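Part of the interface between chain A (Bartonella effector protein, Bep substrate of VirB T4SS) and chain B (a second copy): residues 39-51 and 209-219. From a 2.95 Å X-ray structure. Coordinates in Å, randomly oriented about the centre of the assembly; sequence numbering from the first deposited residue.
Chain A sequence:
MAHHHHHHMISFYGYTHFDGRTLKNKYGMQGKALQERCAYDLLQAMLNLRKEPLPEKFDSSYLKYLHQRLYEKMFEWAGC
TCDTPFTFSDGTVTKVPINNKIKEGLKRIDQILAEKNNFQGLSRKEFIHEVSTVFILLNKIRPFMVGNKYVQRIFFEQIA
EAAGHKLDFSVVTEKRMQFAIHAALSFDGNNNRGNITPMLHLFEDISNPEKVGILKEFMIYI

Chain A, residues 39-51: AYDLLQAMLNLRK
Chain B, residues 209-219: PEKVGILKEFM

The contact centres on Ile B214, whose CA-to-CB bond points toward chain A and whose side chain (chi1 m, chi2 t) enters the surface formed by Leu A43, Met A46 and Leu A47. All four are buried, and their apolar side chains leave no polar group to satisfy. Ile B214 CG2 lies 3.8 Å from Leu A43 CD1, and its CD1 reaches 4.0 Å from Leu A47 CA and 4.1 Å from Leu A47 CD1. Both leucines adopt the t, p rotamer and, one helical turn apart, point toward chain B. Leu A43 CD2 also packs 3.9 Å from Leu B215 CD2 (Leu B215 m, t). Met A46, extended as m, t, t, places SD 3.9 Å from CZ of Phe B218 (chi1 m, chi2 87°), an oblique sulfur-aromatic contact 4.7 Å from the ring centroid.

Except for Phe B218, these side chains project from helices: the chain A stretch continues one begun earlier, and the chain B helix starts at Pro B209. Their bodies, with phi/psi near -67/-39, have i to i+4 bonds such as Leu A47 N to Leu A43 O (3.2 Å). The axes approach to 10.3 Å at 105° between N-to-C directions. Leu A47 CA and Lys B211 CA, 6.9 Å apart, set the register; 651 Å² is buried in total.

Lys B211 (m, t, t, t) packs its methylenes, CD 4.0 Å from Leu A43 CD2 and CE 3.8 Å from Leu A47 CD2, while NZ donates a 2.7 Å hydrogen bond to Gln A44 OE1 and bonds elsewhere in the structure. Gln A44 (t, p, chi3 17°) starts away from chain B, but its bent side chain brings the amide back.

At another edge, exposed Arg A50 (m, t, t, chi4 168°) covers Ile B214 CG1 with one guanidinium face, NH1 being 3.9 Å from that carbon. Its edge pairs its charge with Glu B217 (m, t) in a bidentate salt bridge: NH2 to OE2 is 2.6 Å and NH1 to OE1 3.2 Å.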

# COMPACT_ATOMS: atom_id res chain seq x y z
N ALA A 39 -1.33 19.58 -0.94
CA ALA A 39 -2.06 18.32 -0.91
C ALA A 39 -3.45 18.50 -0.33
O ALA A 39 -4.41 17.86 -0.76
CB ALA A 39 -1.28 17.28 -0.12
N TYR A 40 -3.56 19.39 0.66
CA TYR A 40 -4.83 19.66 1.31
C TYR A 40 -5.80 20.37 0.37
O TYR A 40 -6.98 20.01 0.29
CB TYR A 40 -4.62 20.50 2.58
CG TYR A 40 -5.90 20.86 3.29
CD1 TYR A 40 -6.57 19.92 4.08
CD2 TYR A 40 -6.45 22.13 3.19
CE1 TYR A 40 -7.74 20.24 4.74
CE2 TYR A 40 -7.63 22.46 3.84
CZ TYR A 40 -8.27 21.51 4.61
OH TYR A 40 -9.43 21.84 5.26
N ASP A 41 -5.30 21.38 -0.33
CA ASP A 41 -6.12 22.14 -1.28
C ASP A 41 -6.47 21.29 -2.49
O ASP A 41 -7.55 21.43 -3.08
CB ASP A 41 -5.40 23.41 -1.73
CG ASP A 41 -5.37 24.48 -0.65
OD1 ASP A 41 -6.11 24.34 0.34
OD2 ASP A 41 -4.61 25.45 -0.81
N LEU A 42 -5.56 20.40 -2.87
CA LEU A 42 -5.77 19.50 -3.99
C LEU A 42 -6.87 18.49 -3.70
O LEU A 42 -7.69 18.18 -4.56
CB LEU A 42 -4.47 18.78 -4.35
CG LEU A 42 -4.44 17.98 -5.65
CD1 LEU A 42 -4.61 18.91 -6.85
CD2 LEU A 42 -3.13 17.22 -5.75
N LEU A 43 -6.89 17.99 -2.47
CA LEU A 43 -7.90 17.02 -2.05
C LEU A 43 -9.28 17.66 -1.97
O LEU A 43 -10.29 17.04 -2.33
CB LEU A 43 -7.53 16.40 -0.70
CG LEU A 43 -8.51 15.37 -0.14
CD1 LEU A 43 -8.72 14.23 -1.13
CD2 LEU A 43 -8.02 14.83 1.20
N GLN A 44 -9.32 18.90 -1.51
CA GLN A 44 -10.57 19.65 -1.42
C GLN A 44 -11.13 19.91 -2.82
O GLN A 44 -12.34 19.82 -3.04
CB GLN A 44 -10.36 20.97 -0.68
CG GLN A 44 -11.59 21.86 -0.60
CD GLN A 44 -12.66 21.29 0.32
OE1 GLN A 44 -12.38 20.42 1.14
NE2 GLN A 44 -13.88 21.79 0.19
N ALA A 45 -10.24 20.22 -3.75
CA ALA A 45 -10.62 20.52 -5.12
C ALA A 45 -11.19 19.29 -5.82
O ALA A 45 -12.16 19.39 -6.58
CB ALA A 45 -9.43 21.06 -5.89
N MET A 46 -10.59 18.13 -5.57
CA MET A 46 -11.05 16.88 -6.17
C MET A 46 -12.45 16.51 -5.66
O MET A 46 -13.26 15.97 -6.41
CB MET A 46 -10.08 15.74 -5.87
CG MET A 46 -8.73 15.88 -6.57
SD MET A 46 -7.65 14.47 -6.24
CE MET A 46 -6.21 14.93 -7.20
N LEU A 47 -12.70 16.80 -4.39
CA LEU A 47 -14.00 16.53 -3.79
C LEU A 47 -15.09 17.38 -4.43
O LEU A 47 -16.19 16.90 -4.71
CB LEU A 47 -13.96 16.78 -2.28
CG LEU A 47 -15.25 16.47 -1.52
CD1 LEU A 47 -15.63 15.01 -1.68
CD2 LEU A 47 -15.12 16.85 -0.06
N ASN A 48 -14.78 18.65 -4.67
CA ASN A 48 -15.72 19.58 -5.28
C ASN A 48 -15.98 19.26 -6.75
O ASN A 48 -17.07 19.51 -7.26
CB ASN A 48 -15.21 21.01 -5.13
CG ASN A 48 -15.13 21.46 -3.69
OD1 ASN A 48 -15.80 20.90 -2.81
ND2 ASN A 48 -14.32 22.48 -3.42
N LEU A 49 -14.97 18.71 -7.42
CA LEU A 49 -15.08 18.34 -8.82
C LEU A 49 -16.08 17.21 -9.04
O LEU A 49 -16.73 17.14 -10.08
CB LEU A 49 -13.72 17.95 -9.39
CG LEU A 49 -12.81 19.09 -9.83
CD1 LEU A 49 -11.49 18.56 -10.35
CD2 LEU A 49 -13.50 19.95 -10.87
N ARG A 50 -16.18 16.31 -8.07
CA ARG A 50 -17.10 15.19 -8.17
C ARG A 50 -18.56 15.59 -7.93
O ARG A 50 -19.47 14.95 -8.44
CB ARG A 50 -16.70 14.08 -7.18
CG ARG A 50 -15.35 13.47 -7.50
CD ARG A 50 -15.23 12.06 -6.95
NE ARG A 50 -13.91 11.49 -7.20
CZ ARG A 50 -13.46 10.37 -6.65
NH1 ARG A 50 -14.22 9.68 -5.82
NH2 ARG A 50 -12.24 9.93 -6.94
N LYS A 51 -18.76 16.66 -7.16
CA LYS A 51 -20.11 17.14 -6.89
C LYS A 51 -20.80 17.65 -8.15
O LYS A 51 -22.00 17.42 -8.35
CB LYS A 51 -20.08 18.25 -5.84
CG LYS A 51 -19.76 17.76 -4.43
CD LYS A 51 -19.50 18.91 -3.48
CE LYS A 51 -18.59 18.50 -2.34
NZ LYS A 51 -17.89 19.67 -1.73
N PRO B 209 -15.47 11.04 5.45
CA PRO B 209 -15.61 9.77 4.73
C PRO B 209 -15.39 9.88 3.22
O PRO B 209 -14.78 8.99 2.63
CB PRO B 209 -17.06 9.36 5.03
CG PRO B 209 -17.36 10.01 6.33
CD PRO B 209 -16.64 11.33 6.29
N GLU B 210 -15.88 10.96 2.61
CA GLU B 210 -15.71 11.16 1.18
C GLU B 210 -14.24 11.38 0.83
O GLU B 210 -13.75 10.86 -0.17
CB GLU B 210 -16.55 12.34 0.68
CG GLU B 210 -18.05 12.11 0.77
CD GLU B 210 -18.83 13.01 -0.16
OE1 GLU B 210 -19.92 13.48 0.24
OE2 GLU B 210 -18.37 13.24 -1.30
N LYS B 211 -13.55 12.15 1.67
CA LYS B 211 -12.13 12.42 1.45
C LYS B 211 -11.29 11.18 1.73
O LYS B 211 -10.28 10.95 1.07
CB LYS B 211 -11.67 13.58 2.33
CG LYS B 211 -12.20 14.93 1.88
CD LYS B 211 -11.55 16.07 2.64
CE LYS B 211 -12.01 17.41 2.12
NZ LYS B 211 -11.31 18.55 2.79
N VAL B 212 -11.71 10.39 2.71
CA VAL B 212 -11.02 9.14 3.04
C VAL B 212 -11.11 8.17 1.86
O VAL B 212 -10.15 7.48 1.54
CB VAL B 212 -11.61 8.48 4.31
CG1 VAL B 212 -11.02 7.10 4.52
CG2 VAL B 212 -11.36 9.36 5.52
N GLY B 213 -12.27 8.15 1.22
CA GLY B 213 -12.48 7.31 0.05
C GLY B 213 -11.59 7.72 -1.11
O GLY B 213 -11.06 6.87 -1.82
N ILE B 214 -11.43 9.02 -1.29
CA ILE B 214 -10.57 9.54 -2.35
C ILE B 214 -9.11 9.24 -2.06
O ILE B 214 -8.35 8.87 -2.95
CB ILE B 214 -10.76 11.06 -2.54
CG1 ILE B 214 -12.20 11.38 -2.92
CG2 ILE B 214 -9.81 11.60 -3.60
CD1 ILE B 214 -12.47 12.85 -3.17
N LEU B 215 -8.72 9.37 -0.79
CA LEU B 215 -7.36 9.08 -0.37
C LEU B 215 -7.02 7.62 -0.61
O LEU B 215 -5.88 7.27 -0.92
CB LEU B 215 -7.16 9.43 1.11
CG LEU B 215 -7.07 10.92 1.45
CD1 LEU B 215 -6.91 11.12 2.95
CD2 LEU B 215 -5.93 11.58 0.70
N LYS B 216 -8.03 6.76 -0.47
CA LYS B 216 -7.85 5.33 -0.69
C LYS B 216 -7.60 5.04 -2.17
O LYS B 216 -7.02 4.01 -2.52
CB LYS B 216 -9.08 4.55 -0.19
N GLU B 217 -8.04 5.95 -3.03
CA GLU B 217 -7.87 5.79 -4.47
C GLU B 217 -6.48 6.24 -4.90
O GLU B 217 -6.10 6.08 -6.06
CB GLU B 217 -8.94 6.57 -5.23
CG GLU B 217 -10.37 6.18 -4.89
CD GLU B 217 -11.39 6.99 -5.66
OE1 GLU B 217 -12.57 7.01 -5.26
OE2 GLU B 217 -11.01 7.62 -6.68
N PHE B 218 -5.74 6.82 -3.96
CA PHE B 218 -4.39 7.29 -4.24
C PHE B 218 -3.39 6.64 -3.29
O PHE B 218 -2.20 6.98 -3.29
CB PHE B 218 -4.31 8.81 -4.11
CG PHE B 218 -5.01 9.55 -5.22
CD1 PHE B 218 -6.36 9.85 -5.13
CD2 PHE B 218 -4.31 9.95 -6.35
CE1 PHE B 218 -7.00 10.53 -6.14
CE2 PHE B 218 -4.95 10.63 -7.37
CZ PHE B 218 -6.30 10.92 -7.27
N MET B 219 -3.87 5.71 -2.48
CA MET B 219 -3.01 4.97 -1.56
C MET B 219 -2.26 3.87 -2.31
O MET B 219 -2.67 2.71 -2.31
CB MET B 219 -3.83 4.37 -0.41
CG MET B 219 -3.16 4.46 0.95
SD MET B 219 -2.95 6.17 1.50
CE MET B 219 -2.11 5.92 3.06